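Local coordinates for stage III sporulation protein AF (PDB 6DCS) that forms part of a channel essential for sporulation in Bacillus subtilis, this piece being its ring-building-motif domain, which probably helps assemble the channel's rings, at residues Lys25-Arg30 with Tyr36-Ile41; Lys96-Gln101 with Val115-Gly120; Glu29-Asp34 with Ala103-Ile108. All coordinates share one frame; numbering follows the deposited sequence.

Contact 1 (Lys25-Arg30 with Tyr36-Ile41); sequences KKAEER and YKVGRI
Two apolar touches bring Ala27 and Val38 together with the aliphatic part of Glu28. The methyl of Ala27 points at the strand and meets one branch of Val38, CB to CG1 at 4.1 Å. The other branch, CG2, lies between the backbone N and the carbonyl carbon of Val38 (chi1 of -44° for CG1), and in that position it comes up against the stem of Glu28, with CG of Glu28 3.8 Å from CG2 of Val38. The two side chains cross obliquely. Helix 11-30 and edge strand 37-45 belong to the ring-building-motif fold, in which two helices cover a three-stranded sheet. Here strand 37-45 turns back along the helix, nearly antiparallel to it (150° between the short segments), with the axes 8.2 Å apart. Met62 of the adjoining strand 55-63 also packs on Val38, while Trp106 of helix 81-106 reaches Ala27. Electrostatics add a looser element at the more exposed side, where Lys37 lies. Beyond CG the chain of Glu28 is extended, and it carries OE1 to 4.2 Å from NZ of Lys37. That is longer than a salt bridge, so any attraction between the opposite charges is probably modest.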
ATOM      1  N   LYS A  25      -7.220  -8.807  -4.552  1.00 60.89           N
ATOM      2  CA  LYS A  25      -8.405  -9.443  -3.993  1.00 59.39           C
ATOM      3  C   LYS A  25      -8.173  -9.813  -2.535  1.00 60.28           C
ATOM      4  O   LYS A  25      -8.900  -9.351  -1.650  1.00 67.41           O
ATOM      5  CB  LYS A  25      -8.814 -10.671  -4.826  1.00 57.66           C
ATOM      6  CG  LYS A  25     -10.001 -10.396  -5.771  1.00 70.36           C
ATOM      7  CD  LYS A  25      -9.969 -11.225  -7.077  1.00 80.58           C
ATOM      8  CE  LYS A  25     -10.235 -10.353  -8.328  1.00 75.30           C
ATOM      9  NZ  LYS A  25     -10.156 -11.102  -9.625  1.00 75.78           N
ATOM     10  N   LYS A  26      -7.121 -10.592  -2.266  1.00 54.96           N
ATOM     11  CA  LYS A  26      -6.855 -11.060  -0.911  1.00 55.11           C
ATOM     12  C   LYS A  26      -6.740  -9.902   0.070  1.00 61.47           C
ATOM     13  O   LYS A  26      -7.181 -10.007   1.219  1.00 72.97           O
ATOM     14  CB  LYS A  26      -5.586 -11.890  -0.879  1.00 51.11           C
ATOM     15  CG  LYS A  26      -5.578 -13.024   0.095  1.00 55.27           C
ATOM     16  CD  LYS A  26      -6.404 -14.211  -0.389  1.00 72.30           C
ATOM     17  CE  LYS A  26      -6.171 -15.489   0.447  1.00 66.27           C
ATOM     18  NZ  LYS A  26      -6.836 -16.681  -0.193  1.00 68.05           N
ATOM     19  N   ALA A  27      -6.169  -8.781  -0.347  1.00 56.57           N
ATOM     20  CA  ALA A  27      -6.189  -7.646   0.560  1.00 58.72           C
ATOM     21  C   ALA A  27      -7.615  -7.163   0.771  1.00 69.89           C
ATOM     22  O   ALA A  27      -8.071  -7.035   1.914  1.00 73.44           O
ATOM     23  CB  ALA A  27      -5.314  -6.515   0.043  1.00 55.64           C
ATOM     24  N   GLU A  28      -8.349  -6.943  -0.322  1.00 68.56           N
ATOM     25  CA  GLU A  28      -9.706  -6.425  -0.206  1.00 74.13           C
ATOM     26  C   GLU A  28     -10.554  -7.225   0.772  1.00 74.77           C
ATOM     27  O   GLU A  28     -11.488  -6.671   1.351  1.00 78.94           O
ATOM     28  CB  GLU A  28     -10.381  -6.391  -1.578  1.00 66.53           C
ATOM     29  CG  GLU A  28     -10.340  -5.027  -2.216  1.00 72.27           C
ATOM     30  CD  GLU A  28     -10.380  -5.089  -3.733  1.00 87.25           C
ATOM     31  OE1 GLU A  28      -9.815  -4.169  -4.388  1.00 88.22           O
ATOM     32  OE2 GLU A  28     -10.992  -6.047  -4.267  1.00 87.83           O
ATOM     33  N   GLU A  29     -10.237  -8.502   0.987  1.00 71.42           N
ATOM     34  CA  GLU A  29     -10.982  -9.289   1.962  1.00 78.73           C
ATOM     35  C   GLU A  29     -10.866  -8.706   3.374  1.00 82.04           C
ATOM     36  O   GLU A  29     -11.882  -8.529   4.055  1.00 86.43           O
ATOM     37  CB  GLU A  29     -10.502 -10.732   1.914  1.00 78.33           C
ATOM     38  CG  GLU A  29     -11.176 -11.538   0.815  1.00 79.00           C
ATOM     39  CD  GLU A  29     -11.064 -13.037   1.064  1.00 85.36           C
ATOM     40  OE1 GLU A  29      -9.945 -13.489   1.423  1.00 79.41           O
ATOM     41  OE2 GLU A  29     -12.099 -13.751   0.940  1.00 92.98           O
ATOM     42  N   ARG A  30      -9.651  -8.361   3.823  1.00 82.36           N
ATOM     43  CA  ARG A  30      -9.504  -7.804   5.169  1.00 83.65           C
ATOM     44  C   ARG A  30      -9.830  -6.312   5.260  1.00 81.79           C
ATOM     45  O   ARG A  30     -10.146  -5.822   6.350  1.00 80.00           O
ATOM     46  CB  ARG A  30      -8.091  -8.048   5.694  1.00 81.31           C
ATOM     47  CG  ARG A  30      -7.892  -9.415   6.406  1.00 81.71           C
ATOM     48  CD  ARG A  30      -8.501 -10.598   5.638  1.00 81.83           C
ATOM     49  NE  ARG A  30      -7.957 -11.901   6.052  1.00 88.57           N
ATOM     50  CZ  ARG A  30      -8.095 -13.043   5.367  1.00 90.66           C
ATOM     51  NH1 ARG A  30      -8.775 -13.055   4.224  1.00 92.53           N
ATOM     52  NH2 ARG A  30      -7.548 -14.177   5.823  1.00 85.51           N
ATOM     53  N   TYR A  36     -10.156   1.859   5.913  1.00105.63           N
ATOM     54  CA  TYR A  36      -9.257   2.078   4.804  1.00101.72           C
ATOM     55  C   TYR A  36      -9.606   1.134   3.674  1.00 97.85           C
ATOM     56  O   TYR A  36     -10.070   0.010   3.893  1.00 99.32           O
ATOM     57  CB  TYR A  36      -7.808   1.912   5.249  1.00 97.57           C
ATOM     58  CG  TYR A  36      -7.312   3.160   5.929  1.00 99.41           C
ATOM     59  CD1 TYR A  36      -6.112   3.174   6.609  1.00 99.02           C
ATOM     60  CD2 TYR A  36      -8.042   4.343   5.868  1.00104.78           C
ATOM     61  CE1 TYR A  36      -5.647   4.324   7.233  1.00102.90           C
ATOM     62  CE2 TYR A  36      -7.586   5.507   6.487  1.00106.80           C
ATOM     63  CZ  TYR A  36      -6.387   5.487   7.175  1.00105.29           C
ATOM     64  OH  TYR A  36      -5.902   6.620   7.799  1.00107.70           O
ATOM     65  N   LYS A  37      -9.443   1.644   2.472  1.00 96.74           N
ATOM     66  CA  LYS A  37      -9.708   0.922   1.248  1.00 91.23           C
ATOM     67  C   LYS A  37      -8.386   0.846   0.505  1.00 85.74           C
ATOM     68  O   LYS A  37      -7.709   1.864   0.324  1.00 85.08           O
ATOM     69  CB  LYS A  37     -10.782   1.654   0.437  1.00 93.43           C
ATOM     70  CG  LYS A  37     -11.873   0.797  -0.217  1.00 96.55           C
ATOM     71  CD  LYS A  37     -11.632   0.747  -1.729  1.00 99.33           C
ATOM     72  CE  LYS A  37     -12.520  -0.241  -2.470  1.00 99.51           C
ATOM     73  NZ  LYS A  37     -11.917  -0.522  -3.813  1.00 91.16           N
ATOM     74  N   VAL A  38      -7.987  -0.367   0.134  1.00 84.63           N
ATOM     75  CA  VAL A  38      -6.822  -0.511  -0.723  1.00 78.62           C
ATOM     76  C   VAL A  38      -7.173   0.078  -2.080  1.00 76.16           C
ATOM     77  O   VAL A  38      -8.241  -0.209  -2.644  1.00 82.16           O
ATOM     78  CB  VAL A  38      -6.384  -1.984  -0.779  1.00 76.47           C
ATOM     79  CG1 VAL A  38      -6.412  -2.573   0.623  1.00 81.71           C
ATOM     80  CG2 VAL A  38      -7.304  -2.805  -1.673  1.00 79.55           C
ATOM     81  N   GLY A  39      -6.315   0.972  -2.574  1.00 70.23           N
ATOM     82  CA  GLY A  39      -6.530   1.634  -3.850  1.00 72.21           C
ATOM     83  C   GLY A  39      -5.515   1.272  -4.927  1.00 67.80           C
ATOM     84  O   GLY A  39      -5.697   0.311  -5.673  1.00 72.30           O
ATOM     85  N   ARG A  40      -4.449   2.036  -5.061  1.00 64.09           N
ATOM     86  CA  ARG A  40      -3.405   1.598  -5.969  1.00 66.72           C
ATOM     87  C   ARG A  40      -2.546   0.536  -5.290  1.00 64.00           C
ATOM     88  O   ARG A  40      -2.329   0.562  -4.076  1.00 61.33           O
ATOM     89  CB  ARG A  40      -2.543   2.786  -6.424  1.00 64.79           C
ATOM     90  CG  ARG A  40      -3.180   3.700  -7.493  1.00 66.01           C
ATOM     91  CD  ARG A  40      -2.380   5.015  -7.682  1.00 64.63           C
ATOM     92  NE  ARG A  40      -2.250   5.751  -6.422  1.00 69.17           N
ATOM     93  CZ  ARG A  40      -3.247   6.391  -5.800  1.00 68.58           C
ATOM     94  NH1 ARG A  40      -4.459   6.438  -6.345  1.00 61.78           N
ATOM     95  NH2 ARG A  40      -3.028   7.016  -4.641  1.00 63.55           N
ATOM     96  N   ILE A  41      -2.067  -0.413  -6.093  1.00 63.23           N
ATOM     97  CA  ILE A  41      -1.041  -1.370  -5.699  1.00 58.49           C
ATOM     98  C   ILE A  41      -0.048  -1.448  -6.845  1.00 55.43           C
ATOM     99  O   ILE A  41      -0.448  -1.716  -7.980  1.00 56.68           O
ATOM    100  CB  ILE A  41      -1.645  -2.761  -5.414  1.00 57.24           C
ATOM    101  CG1 ILE A  41      -2.618  -2.704  -4.244  1.00 62.69           C
ATOM    102  CG2 ILE A  41      -0.575  -3.781  -5.061  1.00 53.16           C
ATOM    103  CD1 ILE A  41      -3.279  -4.055  -3.900  1.00 59.59           C
TER

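Contact 2 (Lys96-Gln101 with Val115-Gly120); sequences KQIQTQ and VHMEGG
Ile98 lays two methyls on the end of the strand and the loop beyond it, CG2 over Val115 and CD1 against Met117. The first meeting is methyl to methyl, Ile98 CG2 to Val115 CG1 at 4.2 Å; the second brings Ile98 CD1 to 3.9 Å from Met117 SD. In both pairs the side chains cross at about a right angle. The small chi2 of Met117 (-35°) brings the sulfur round to the isoleucine. Val115 uses its second branch differently: CG2 rests on the helix backbone, 3.8 Å from Gln99 CA, with Gln99 CB beside it. Helix 81-106 thus packs on strand 113-116, the outermost strand at one side of the mixed sheet of the ring-building-motif domain, and the four touching residues are all buried. Met62 of the neighbouring strand 55-63 touches both Ile98 and Met117, and Tyr36 reaches the same pair. For Gln99 the polar end is dealt with elsewhere. Its CG stands anti to the backbone N (chi1 -167°) and the chain continues extended, carrying NE2 to a hydrogen bond with the carbonyl O of Ile113, in the same strand as Val115.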
ATOM      1  N   LYS A  96       2.156   1.817  10.100  1.00 56.26           N
ATOM      2  CA  LYS A  96       2.860   0.576  10.368  1.00 57.71           C
ATOM      3  C   LYS A  96       1.884  -0.577  10.629  1.00 63.04           C
ATOM      4  O   LYS A  96       2.244  -1.746  10.461  1.00 62.72           O
ATOM      5  CB  LYS A  96       3.804   0.781  11.551  1.00 54.83           C
ATOM      6  CG  LYS A  96       4.960  -0.185  11.606  1.00 61.23           C
ATOM      7  CD  LYS A  96       6.121   0.430  12.399  1.00 72.52           C
ATOM      8  CE  LYS A  96       7.277   0.940  11.497  1.00 75.34           C
ATOM      9  NZ  LYS A  96       7.896   2.134  12.152  1.00 60.18           N
ATOM     10  N   GLN A  97       0.650  -0.297  11.029  1.00 61.09           N
ATOM     11  CA  GLN A  97      -0.237  -1.427  11.295  1.00 60.11           C
ATOM     12  C   GLN A  97      -0.834  -2.012  10.026  1.00 54.62           C
ATOM     13  O   GLN A  97      -0.910  -3.240   9.910  1.00 55.15           O
ATOM     14  CB  GLN A  97      -1.359  -1.043  12.258  1.00 64.47           C
ATOM     15  CG  GLN A  97      -2.234  -2.249  12.691  1.00 70.41           C
ATOM     16  CD  GLN A  97      -3.745  -1.956  12.674  1.00 72.47           C
ATOM     17  OE1 GLN A  97      -4.218  -1.032  11.991  1.00 73.24           O
ATOM     18  NE2 GLN A  97      -4.497  -2.708  13.484  1.00 69.31           N
ATOM     19  N   ILE A  98      -1.274  -1.174   9.084  1.00 54.47           N
ATOM     20  CA  ILE A  98      -1.609  -1.669   7.743  1.00 57.38           C
ATOM     21  C   ILE A  98      -0.443  -2.453   7.130  1.00 48.30           C
ATOM     22  O   ILE A  98      -0.653  -3.488   6.495  1.00 46.05           O
ATOM     23  CB  ILE A  98      -2.021  -0.510   6.827  1.00 56.78           C
ATOM     24  CG1 ILE A  98      -3.196   0.226   7.441  1.00 63.18           C
ATOM     25  CG2 ILE A  98      -2.403  -1.044   5.466  1.00 52.74           C
ATOM     26  CD1 ILE A  98      -3.197   1.697   7.061  1.00 70.72           C
ATOM     27  N   GLN A  99       0.792  -1.984   7.307  1.00 45.87           N
ATOM     28  CA  GLN A  99       1.943  -2.766   6.857  1.00 48.58           C
ATOM     29  C   GLN A  99       1.974  -4.200   7.389  1.00 52.09           C
ATOM     30  O   GLN A  99       2.053  -5.169   6.622  1.00 49.59           O
ATOM     31  CB  GLN A  99       3.254  -2.092   7.262  1.00 55.14           C
ATOM     32  CG  GLN A  99       4.444  -2.710   6.540  1.00 59.68           C
ATOM     33  CD  GLN A  99       5.796  -2.253   7.052  1.00 63.13           C
ATOM     34  OE1 GLN A  99       6.102  -2.413   8.247  1.00 73.56           O
ATOM     35  NE2 GLN A  99       6.625  -1.714   6.155  1.00 55.43           N
ATOM     36  N   THR A 100       1.967  -4.341   8.715  1.00 53.31           N
ATOM     37  CA  THR A 100       1.958  -5.654   9.343  1.00 51.17           C
ATOM     38  C   THR A 100       0.720  -6.469   8.944  1.00 50.19           C
ATOM     39  O   THR A 100       0.812  -7.665   8.647  1.00 46.41           O
ATOM     40  CB  THR A 100       2.023  -5.441  10.842  1.00 52.28           C
ATOM     41  OG1 THR A 100       1.068  -4.427  11.142  1.00 61.27           O
ATOM     42  CG2 THR A 100       3.370  -4.929  11.271  1.00 55.07           C
ATOM     43  N   GLN A 101      -0.451  -5.837   8.930  1.00 46.97           N
ATOM     44  CA  GLN A 101      -1.654  -6.546   8.523  1.00 44.22           C
ATOM     45  C   GLN A 101      -1.462  -7.184   7.157  1.00 47.24           C
ATOM     46  O   GLN A 101      -1.761  -8.370   6.965  1.00 48.06           O
ATOM     47  CB  GLN A 101      -2.849  -5.594   8.505  1.00 51.25           C
ATOM     48  CG  GLN A 101      -3.920  -5.857   9.552  1.00 49.95           C
ATOM     49  CD  GLN A 101      -5.214  -5.067   9.294  1.00 56.15           C
ATOM     50  OE1 GLN A 101      -5.343  -3.898   9.696  1.00 50.28           O
ATOM     51  NE2 GLN A 101      -6.182  -5.714   8.638  1.00 59.44           N
ATOM     52  N   VAL A 115       3.783   1.382   2.481  1.00 63.01           N
ATOM     53  CA  VAL A 115       2.386   1.765   2.653  1.00 64.17           C
ATOM     54  C   VAL A 115       2.322   3.277   2.536  1.00 63.43           C
ATOM     55  O   VAL A 115       2.893   3.988   3.371  1.00 67.48           O
ATOM     56  CB  VAL A 115       1.817   1.288   4.002  1.00 57.77           C
ATOM     57  CG1 VAL A 115       0.398   1.817   4.198  1.00 62.89           C
ATOM     58  CG2 VAL A 115       1.851  -0.210   4.099  1.00 49.00           C
ATOM     59  N   HIS A 116       1.632   3.771   1.510  1.00 62.05           N
ATOM     60  CA  HIS A 116       1.407   5.205   1.341  1.00 68.39           C
ATOM     61  C   HIS A 116       0.013   5.562   1.847  1.00 70.93           C
ATOM     62  O   HIS A 116      -0.990   4.971   1.430  1.00 71.22           O
ATOM     63  CB  HIS A 116       1.595   5.633  -0.119  1.00 69.95           C
ATOM     64  CG  HIS A 116       3.014   5.548  -0.601  1.00 65.80           C
ATOM     65  ND1 HIS A 116       3.972   6.482  -0.267  1.00 70.93           N
ATOM     66  CD2 HIS A 116       3.643   4.625  -1.365  1.00 65.14           C
ATOM     67  CE1 HIS A 116       5.129   6.141  -0.809  1.00 69.27           C
ATOM     68  NE2 HIS A 116       4.956   5.020  -1.485  1.00 68.41           N
ATOM     69  N   MET A 117      -0.042   6.530   2.750  1.00 81.24           N
ATOM     70  CA  MET A 117      -1.242   6.807   3.529  1.00 85.66           C
ATOM     71  C   MET A 117      -1.970   8.026   2.969  1.00 95.04           C
ATOM     72  O   MET A 117      -2.085   9.069   3.608  1.00 97.68           O
ATOM     73  CB  MET A 117      -0.872   7.020   4.994  1.00 87.50           C
ATOM     74  CG  MET A 117      -1.363   5.946   5.950  1.00 91.17           C
ATOM     75  SD  MET A 117      -2.969   5.259   5.524  1.00 91.48           S
ATOM     76  CE  MET A 117      -3.966   6.759   5.430  1.00 97.58           C
ATOM     77  N   GLU A 118      -2.476   7.891   1.752  1.00 99.15           N
ATOM     78  CA  GLU A 118      -3.139   9.040   1.161  1.00101.02           C
ATOM     79  C   GLU A 118      -4.540   9.177   1.750  1.00103.41           C
ATOM     80  O   GLU A 118      -5.142   8.203   2.219  1.00 99.01           O
ATOM     81  CB  GLU A 118      -3.161   8.939  -0.368  1.00106.04           C
ATOM     82  CG  GLU A 118      -2.195   9.930  -1.101  1.00106.50           C
ATOM     83  CD  GLU A 118      -2.416  11.430  -0.789  1.00111.08           C
ATOM     84  OE1 GLU A 118      -3.009  11.789   0.258  1.00111.59           O
ATOM     85  OE2 GLU A 118      -1.984  12.266  -1.618  1.00113.11           O
ATOM     86  N   GLY A 119      -5.044  10.409   1.756  1.00106.23           N
ATOM     87  CA  GLY A 119      -6.049  10.752   2.741  1.00108.05           C
ATOM     88  C   GLY A 119      -5.427  10.925   4.108  1.00106.15           C
ATOM     89  O   GLY A 119      -6.106  10.730   5.128  1.00106.48           O
ATOM     90  N   GLY A 120      -4.139  11.258   4.141  1.00100.96           N
ATOM     91  CA  GLY A 120      -3.384  11.428   5.370  1.00102.10           C
ATOM     92  C   GLY A 120      -2.001  11.935   5.027  1.00108.54           C
ATOM     93  O   GLY A 120      -1.757  12.378   3.904  1.00108.04           O
TER

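Contact 3 (Glu29-Asp34 with Ala103-Ile108); sequences ERFSHD and ADIWEI
The ring of Phe31 receives Ile105 at its edge, near the ring plane, with CE2 of Phe31 4.4 Å from CD1 of Ile105. A second flat group, the guanidinium of Arg30, has CB of Glu29 at its edge and in its plane, while CG1 of Ile105 stands obliquely to it. The closer meeting with Ile105 is made lower down, by the aliphatic stem of Arg30. Its CB lies 3.5 Å from CD1 of Ile105, and its CG 3.6 Å from the same CD1. The two chains lie alongside, running in opposing senses. A bend at chi2 of Arg30 (46°) turns the outer chain aside, and NH1 of Arg30 makes a salt bridge of 3.1 Å to OE1 of Glu29. The contact joins the end of helix 11-30 and the loop after it to the last turn of helix 81-106, which finishes in a Schellman motif at Glu107. Phe31 also packs on Met62, and a hydrogen bond from Trp106 NE1 to Leu23 O ties the two helices. Ile105 is held by carbon contacts while Arg30 pairs its charged end with Glu29 of its own segment, so the contact probably depends on apolar packing and little on charge.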
ATOM      1  N   GLU A  29     -10.237  -8.502   0.987  1.00 71.42           N
ATOM      2  CA  GLU A  29     -10.982  -9.289   1.962  1.00 78.73           C
ATOM      3  C   GLU A  29     -10.866  -8.706   3.374  1.00 82.04           C
ATOM      4  O   GLU A  29     -11.882  -8.529   4.055  1.00 86.43           O
ATOM      5  CB  GLU A  29     -10.502 -10.732   1.914  1.00 78.33           C
ATOM      6  CG  GLU A  29     -11.176 -11.538   0.815  1.00 79.00           C
ATOM      7  CD  GLU A  29     -11.064 -13.037   1.064  1.00 85.36           C
ATOM      8  OE1 GLU A  29      -9.945 -13.489   1.423  1.00 79.41           O
ATOM      9  OE2 GLU A  29     -12.099 -13.751   0.940  1.00 92.98           O
ATOM     10  N   ARG A  30      -9.651  -8.361   3.823  1.00 82.36           N
ATOM     11  CA  ARG A  30      -9.504  -7.804   5.169  1.00 83.65           C
ATOM     12  C   ARG A  30      -9.830  -6.312   5.260  1.00 81.79           C
ATOM     13  O   ARG A  30     -10.146  -5.822   6.350  1.00 80.00           O
ATOM     14  CB  ARG A  30      -8.091  -8.048   5.694  1.00 81.31           C
ATOM     15  CG  ARG A  30      -7.892  -9.415   6.406  1.00 81.71           C
ATOM     16  CD  ARG A  30      -8.501 -10.598   5.638  1.00 81.83           C
ATOM     17  NE  ARG A  30      -7.957 -11.901   6.052  1.00 88.57           N
ATOM     18  CZ  ARG A  30      -8.095 -13.043   5.367  1.00 90.66           C
ATOM     19  NH1 ARG A  30      -8.775 -13.055   4.224  1.00 92.53           N
ATOM     20  NH2 ARG A  30      -7.548 -14.177   5.823  1.00 85.51           N
ATOM     21  N   PHE A  31      -9.734  -5.566   4.163  1.00 88.45           N
ATOM     22  CA  PHE A  31     -10.138  -4.154   4.139  1.00 91.57           C
ATOM     23  C   PHE A  31     -11.243  -3.966   3.102  1.00 97.79           C
ATOM     24  O   PHE A  31     -11.067  -3.239   2.121  1.00100.02           O
ATOM     25  CB  PHE A  31      -8.986  -3.199   3.820  1.00 90.30           C
ATOM     26  CG  PHE A  31      -7.828  -3.242   4.774  1.00 86.11           C
ATOM     27  CD1 PHE A  31      -7.555  -2.155   5.590  1.00 85.63           C
ATOM     28  CD2 PHE A  31      -6.943  -4.304   4.770  1.00 82.71           C
ATOM     29  CE1 PHE A  31      -6.459  -2.166   6.435  1.00 78.12           C
ATOM     30  CE2 PHE A  31      -5.852  -4.316   5.611  1.00 78.19           C
ATOM     31  CZ  PHE A  31      -5.609  -3.252   6.442  1.00 72.91           C
ATOM     32  N   SER A  32     -12.375  -4.631   3.305  1.00102.43           N
ATOM     33  CA  SER A  32     -13.583  -4.313   2.553  1.00110.31           C
ATOM     34  C   SER A  32     -14.413  -3.295   3.321  1.00112.27           C
ATOM     35  O   SER A  32     -14.657  -2.184   2.838  1.00112.33           O
ATOM     36  CB  SER A  32     -14.398  -5.588   2.297  0.50105.32           C
ATOM     37  OG  SER A  32     -15.170  -5.499   1.112  0.50104.15           O
ATOM     38  N   HIS A  33     -14.776  -3.652   4.552  1.00113.77           N
ATOM     39  CA  HIS A  33     -15.769  -2.954   5.360  1.00109.56           C
ATOM     40  C   HIS A  33     -15.034  -2.271   6.520  1.00109.71           C
ATOM     41  O   HIS A  33     -15.316  -2.531   7.707  1.00110.01           O
ATOM     42  CB  HIS A  33     -16.784  -3.953   5.868  1.00113.15           C
ATOM     43  CG  HIS A  33     -16.183  -5.311   6.132  1.00116.43           C
ATOM     44  ND1 HIS A  33     -15.819  -6.184   5.124  1.00114.03           N
ATOM     45  CD2 HIS A  33     -15.829  -5.922   7.292  1.00116.28           C
ATOM     46  CE1 HIS A  33     -15.293  -7.278   5.651  1.00117.13           C
ATOM     47  NE2 HIS A  33     -15.292  -7.146   6.967  1.00115.91           N
ATOM     48  N   ASP A  34     -14.089  -1.398   6.153  1.00110.39           N
ATOM     49  CA  ASP A  34     -13.067  -0.926   7.091  1.00109.04           C
ATOM     50  C   ASP A  34     -12.860   0.568   6.889  1.00109.30           C
ATOM     51  O   ASP A  34     -13.374   1.156   5.935  1.00112.61           O
ATOM     52  CB  ASP A  34     -11.727  -1.673   6.911  1.00105.21           C
ATOM     53  CG  ASP A  34     -11.705  -3.051   7.585  1.00106.04           C
ATOM     54  OD1 ASP A  34     -10.713  -3.328   8.288  1.00102.09           O
ATOM     55  OD2 ASP A  34     -12.655  -3.844   7.416  1.00106.20           O
ATOM     56  N   ALA A 103       1.435  -7.721   5.560  1.00 43.27           N
ATOM     57  CA  ALA A 103       2.484  -8.714   5.757  1.00 44.64           C
ATOM     58  C   ALA A 103       1.899 -10.068   6.160  1.00 47.29           C
ATOM     59  O   ALA A 103       2.151 -11.090   5.513  1.00 49.50           O
ATOM     60  CB  ALA A 103       3.457  -8.220   6.823  1.00 46.09           C
ATOM     61  N   ASP A 104       1.124 -10.091   7.243  1.00 45.40           N
ATOM     62  CA  ASP A 104       0.473 -11.320   7.670  1.00 46.61           C
ATOM     63  C   ASP A 104      -0.421 -11.883   6.565  1.00 47.66           C
ATOM     64  O   ASP A 104      -0.300 -13.050   6.186  1.00 45.91           O
ATOM     65  CB  ASP A 104      -0.330 -11.050   8.952  1.00 45.27           C
ATOM     66  CG  ASP A 104       0.565 -10.857  10.182  1.00 53.99           C
ATOM     67  OD1 ASP A 104       1.768 -11.230  10.112  1.00 54.77           O
ATOM     68  OD2 ASP A 104       0.086 -10.303  11.209  1.00 54.50           O
ATOM     69  N   ILE A 105      -1.338 -11.066   6.039  1.00 45.12           N
ATOM     70  CA  ILE A 105      -2.309 -11.564   5.063  1.00 47.11           C
ATOM     71  C   ILE A 105      -1.609 -12.257   3.900  1.00 51.64           C
ATOM     72  O   ILE A 105      -1.995 -13.358   3.480  1.00 51.57           O
ATOM     73  CB  ILE A 105      -3.171 -10.409   4.536  1.00 49.67           C
ATOM     74  CG1 ILE A 105      -4.008  -9.806   5.643  1.00 52.37           C
ATOM     75  CG2 ILE A 105      -4.059 -10.903   3.389  1.00 50.96           C
ATOM     76  CD1 ILE A 105      -4.646  -8.489   5.248  1.00 60.79           C
ATOM     77  N   TRP A 106      -0.586 -11.597   3.333  1.00 43.71           N
ATOM     78  CA  TRP A 106       0.034 -12.074   2.122  1.00 43.64           C
ATOM     79  C   TRP A 106       1.134 -13.089   2.379  1.00 47.88           C
ATOM     80  O   TRP A 106       1.654 -13.673   1.413  1.00 49.85           O
ATOM     81  CB  TRP A 106       0.618 -10.894   1.379  1.00 49.21           C
ATOM     82  CG  TRP A 106      -0.366 -10.041   0.717  1.00 49.98           C
ATOM     83  CD1 TRP A 106      -1.609 -10.398   0.260  1.00 50.39           C
ATOM     84  CD2 TRP A 106      -0.197  -8.662   0.407  1.00 44.53           C
ATOM     85  NE1 TRP A 106      -2.217  -9.304  -0.323  1.00 49.05           N
ATOM     86  CE2 TRP A 106      -1.364  -8.231  -0.246  1.00 44.82           C
ATOM     87  CE3 TRP A 106       0.820  -7.743   0.645  1.00 44.74           C
ATOM     88  CZ2 TRP A 106      -1.533  -6.916  -0.678  1.00 45.79           C
ATOM     89  CZ3 TRP A 106       0.651  -6.444   0.208  1.00 44.52           C
ATOM     90  CH2 TRP A 106      -0.516  -6.042  -0.439  1.00 42.58           C
ATOM     91  N   GLU A 107       1.497 -13.295   3.638  1.00 47.76           N
ATOM     92  CA  GLU A 107       2.631 -14.126   4.026  1.00 52.06           C
ATOM     93  C   GLU A 107       3.864 -13.731   3.221  1.00 52.22           C
ATOM     94  O   GLU A 107       4.421 -14.500   2.440  1.00 53.25           O
ATOM     95  CB  GLU A 107       2.304 -15.608   3.896  1.00 52.38           C
ATOM     96  CG  GLU A 107       1.042 -15.987   4.647  1.00 53.78           C
ATOM     97  CD  GLU A 107       1.008 -17.454   5.023  1.00 54.94           C
ATOM     98  OE1 GLU A 107       1.390 -17.751   6.186  1.00 53.25           O
ATOM     99  OE2 GLU A 107       0.605 -18.298   4.178  1.00 49.73           O
ATOM    100  N   ILE A 108       4.261 -12.480   3.434  1.00 50.83           N
ATOM    101  CA  ILE A 108       5.394 -11.846   2.776  1.00 54.39           C
ATOM    102  C   ILE A 108       6.029 -10.863   3.747  1.00 50.03           C
ATOM    103  O   ILE A 108       5.311 -10.100   4.414  1.00 51.78           O
ATOM    104  CB  ILE A 108       4.968 -11.109   1.488  1.00 52.18           C
ATOM    105  CG1 ILE A 108       4.635 -12.092   0.383  1.00 51.58           C
ATOM    106  CG2 ILE A 108       6.041 -10.177   1.023  1.00 46.36           C
ATOM    107  CD1 ILE A 108       3.645 -11.536  -0.618  1.00 50.18           C
TER

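Overall arrangement
From the N terminus, helix 11-30 leads into a short loop that contact 1 closes, as strand 37-45 turns back along the helix. The chain then passes through strand 55-63 and helix 81-106 before contact 2 closes a second loop, laying that helix on strand 113-116. Contact 1 is complete before contact 2 opens. Contact 3 begins where the first segment of contact 1 ends, sharing Glu29 and Arg30, but spans far more sequence and crosses contact 2, because its second segment lies between those of contact 2. Together they join the two helices to each other and to the outermost strands of the sheet, while Tyr36 and Phe31 bridge toward Ile98.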